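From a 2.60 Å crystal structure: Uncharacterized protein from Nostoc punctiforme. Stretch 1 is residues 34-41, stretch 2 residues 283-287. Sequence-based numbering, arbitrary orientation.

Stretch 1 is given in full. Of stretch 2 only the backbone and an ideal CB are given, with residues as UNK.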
# COMPACT_ATOMS: atom_id res chain seq x y z
N ARG A 34 -18.18 29.67 -9.35
CA ARG A 34 -17.96 31.02 -9.90
C ARG A 34 -17.15 31.04 -11.22
O ARG A 34 -16.49 32.03 -11.53
CB ARG A 34 -17.24 31.86 -8.81
CG ARG A 34 -17.97 32.05 -7.43
CD ARG A 34 -18.77 33.34 -7.36
NE ARG A 34 -17.86 34.48 -7.50
CZ ARG A 34 -18.21 35.77 -7.56
NH1 ARG A 34 -19.49 36.16 -7.49
NH2 ARG A 34 -17.25 36.69 -7.71
N MSE A 35 -17.24 29.97 -12.00
CA MSE A 35 -16.49 29.81 -13.24
C MSE A 35 -17.30 30.33 -14.43
O MSE A 35 -16.76 30.95 -15.34
CB MSE A 35 -16.15 28.32 -13.42
CG MSE A 35 -14.75 28.07 -13.85
SE MSE A 35 -14.34 26.18 -14.01
CE MSE A 35 -12.72 26.20 -13.22
N ASN A 36 -18.61 30.06 -14.40
CA ASN A 36 -19.55 30.48 -15.45
C ASN A 36 -19.25 29.90 -16.85
O ASN A 36 -19.42 30.57 -17.85
CB ASN A 36 -19.72 32.03 -15.46
CG ASN A 36 -20.50 32.55 -14.25
OD1 ASN A 36 -21.64 32.13 -14.00
ND2 ASN A 36 -19.93 33.52 -13.56
N LEU A 37 -18.82 28.63 -16.90
CA LEU A 37 -18.56 27.92 -18.18
C LEU A 37 -19.82 27.50 -18.93
O LEU A 37 -19.75 27.07 -20.08
CB LEU A 37 -17.71 26.66 -17.97
CG LEU A 37 -16.24 26.81 -17.60
CD1 LEU A 37 -15.65 25.43 -17.34
CD2 LEU A 37 -15.46 27.52 -18.71
N SER A 38 -20.97 27.58 -18.26
CA SER A 38 -22.26 27.22 -18.83
C SER A 38 -22.72 28.16 -19.92
O SER A 38 -22.40 29.34 -19.89
CB SER A 38 -23.30 27.28 -17.72
OG SER A 38 -22.88 26.51 -16.61
N GLY A 39 -23.48 27.61 -20.88
CA GLY A 39 -24.09 28.36 -21.98
C GLY A 39 -23.28 29.33 -22.82
O GLY A 39 -23.82 30.36 -23.20
N ARG A 40 -22.03 29.01 -23.13
CA ARG A 40 -21.18 29.93 -23.90
C ARG A 40 -21.21 29.75 -25.43
O ARG A 40 -21.41 28.65 -25.94
CB ARG A 40 -19.72 29.86 -23.44
CG ARG A 40 -19.49 30.28 -22.00
CD ARG A 40 -17.99 30.42 -21.74
NE ARG A 40 -17.69 30.78 -20.35
CZ ARG A 40 -16.47 31.08 -19.88
NH1 ARG A 40 -15.41 31.16 -20.68
NH2 ARG A 40 -16.33 31.37 -18.59
N ARG A 41 -20.97 30.87 -26.11
CA ARG A 41 -20.92 30.97 -27.55
C ARG A 41 -19.45 30.82 -27.93
O ARG A 41 -18.61 31.43 -27.28
CB ARG A 41 -21.43 32.34 -27.97
CG ARG A 41 -21.62 32.60 -29.47
CD ARG A 41 -21.96 34.08 -29.64
NE ARG A 41 -22.33 34.54 -31.00
CZ ARG A 41 -21.48 34.74 -32.02
NH1 ARG A 41 -20.18 34.45 -31.93
NH2 ARG A 41 -21.95 35.19 -33.18
N UNK A 283 -6.52 22.29 -18.93
CA UNK A 283 -7.93 21.91 -18.85
C UNK A 283 -8.61 22.60 -17.69
O UNK A 283 -7.99 22.84 -16.65
CB UNK A 283 -8.07 20.39 -18.71
N UNK A 284 -9.90 22.90 -17.86
CA UNK A 284 -10.68 23.55 -16.83
C UNK A 284 -12.10 22.93 -16.85
O UNK A 284 -12.74 22.91 -17.89
CB UNK A 284 -10.72 25.06 -17.05
N UNK A 285 -12.54 22.38 -15.70
CA UNK A 285 -13.83 21.67 -15.54
C UNK A 285 -14.60 22.18 -14.33
O UNK A 285 -14.02 22.29 -13.26
CB UNK A 285 -13.60 20.16 -15.40
N UNK A 286 -15.91 22.41 -14.47
CA UNK A 286 -16.75 22.97 -13.37
C UNK A 286 -17.53 21.94 -12.54
O UNK A 286 -18.58 22.26 -11.97
CB UNK A 286 -17.76 23.96 -13.96
N UNK A 287 -17.01 20.71 -12.43
CA UNK A 287 -17.68 19.66 -11.66
C UNK A 287 -16.67 18.68 -11.12
O UNK A 287 -15.64 18.46 -11.74
CB UNK A 287 -18.72 18.93 -12.52

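Stretch 1 approaches the end of a strand with two non-polar side chains, those of the selenomethionine Met-35 and of Leu-37, and the positions of stretch 2 differ chiefly in whether they meet this pair.

Position 283 has extended backbone angles (-129/148), and its ideal CB finds no atom of stretch 1 within 5.5 Å. Stretch 1 therefore sets no condition here; the strand conformation itself is congenial to beta-branched residues. The residue is Val-283, in the t rotamer, and it takes no part in the contact.

Position 284, also extended, directs its CA-to-CB bond toward stretch 1. The ideal CB lies 4.5 Å from CE of Met-35 and 5.0 Å from CD1 of Leu-37, so an aliphatic side chain of moderate size would suit the site. A longer one could run on past both residues, and if it carried a positive charge it would come near the guanidinium of Arg-40, which is already engaged through NE with the backbone O of Asn-36 (3.0 Å). Visible atoms alone would thus favour a non-polar residue, yet the deposited one is Arg-284. With chi1 and chi2 in t and chi3 in p, its chain runs alongside Met-35 and Leu-37, which lie on the same side of its guanidinium: NH1 comes to 3.2 Å from CG of Met-35, a tight packing contact, while CD2 of Leu-37 lies over one face of the guanidinium, 4.1 Å from NH2. The like charges do come close, NH2 of Arg-284 standing 4.4 Å from NH1 of Arg-40. No hydrogen bond crosses to stretch 1; the guanidinium nitrogens find their partners elsewhere in the structure.

At position 285 the strand alternation turns CA-to-CB away, and many residues compatible with an extended backbone would serve. Val-285 is found; its contact with stretch 1 is made by the backbone, O lying 4.0 Å from SE of Met-35.

Position 286 again points toward stretch 1, now beyond the strand, with phi/psi of -97/29. Its ideal CB is 4.1 Å from SE of Met-35 and 4.2 Å from CD1 of Leu-37. A small or aliphatic side chain could pack here, while the hydroxyl of Ser-38 to the side makes a short polar one such as Ser, Asn or Asp plausible. Asp-286 packs its CB against SE of Met-35 (4.0 Å) and, in the p rotamer, brings OD2 to 4.1 Å from OG of Ser-38, too far for a hydrogen bond. Both carboxylate oxygens are satisfied elsewhere.

Position 287 is extended and out of reach, leaving the choice open; Arg-287 does not touch stretch 1.

Stretch 2 283-287: VRVDR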
# COMPACT_ATOMS: atom_id res chain seq x y z
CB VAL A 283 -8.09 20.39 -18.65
CG1 VAL A 283 -9.57 19.97 -18.71
CG2 VAL A 283 -7.29 19.64 -19.70
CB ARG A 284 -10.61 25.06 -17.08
CG ARG A 284 -11.06 25.89 -15.95
CD ARG A 284 -10.46 27.29 -15.95
NE ARG A 284 -10.94 28.18 -17.00
CZ ARG A 284 -11.88 29.13 -16.87
NH1 ARG A 284 -12.50 29.35 -15.72
NH2 ARG A 284 -12.19 29.88 -17.91
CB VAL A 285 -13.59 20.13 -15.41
CG1 VAL A 285 -14.87 19.36 -15.16
CG2 VAL A 285 -12.91 19.59 -16.64
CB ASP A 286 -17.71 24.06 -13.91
CG ASP A 286 -18.89 23.52 -14.75
OD1 ASP A 286 -18.91 22.34 -15.16
OD2 ASP A 286 -19.83 24.31 -14.98
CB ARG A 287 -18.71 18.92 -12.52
CG ARG A 287 -19.46 17.84 -11.76
CD ARG A 287 -20.60 17.25 -12.52
NE ARG A 287 -21.37 16.39 -11.63
CZ ARG A 287 -22.58 15.88 -11.88
NH1 ARG A 287 -23.23 16.14 -13.01
NH2 ARG A 287 -23.16 15.11 -10.96
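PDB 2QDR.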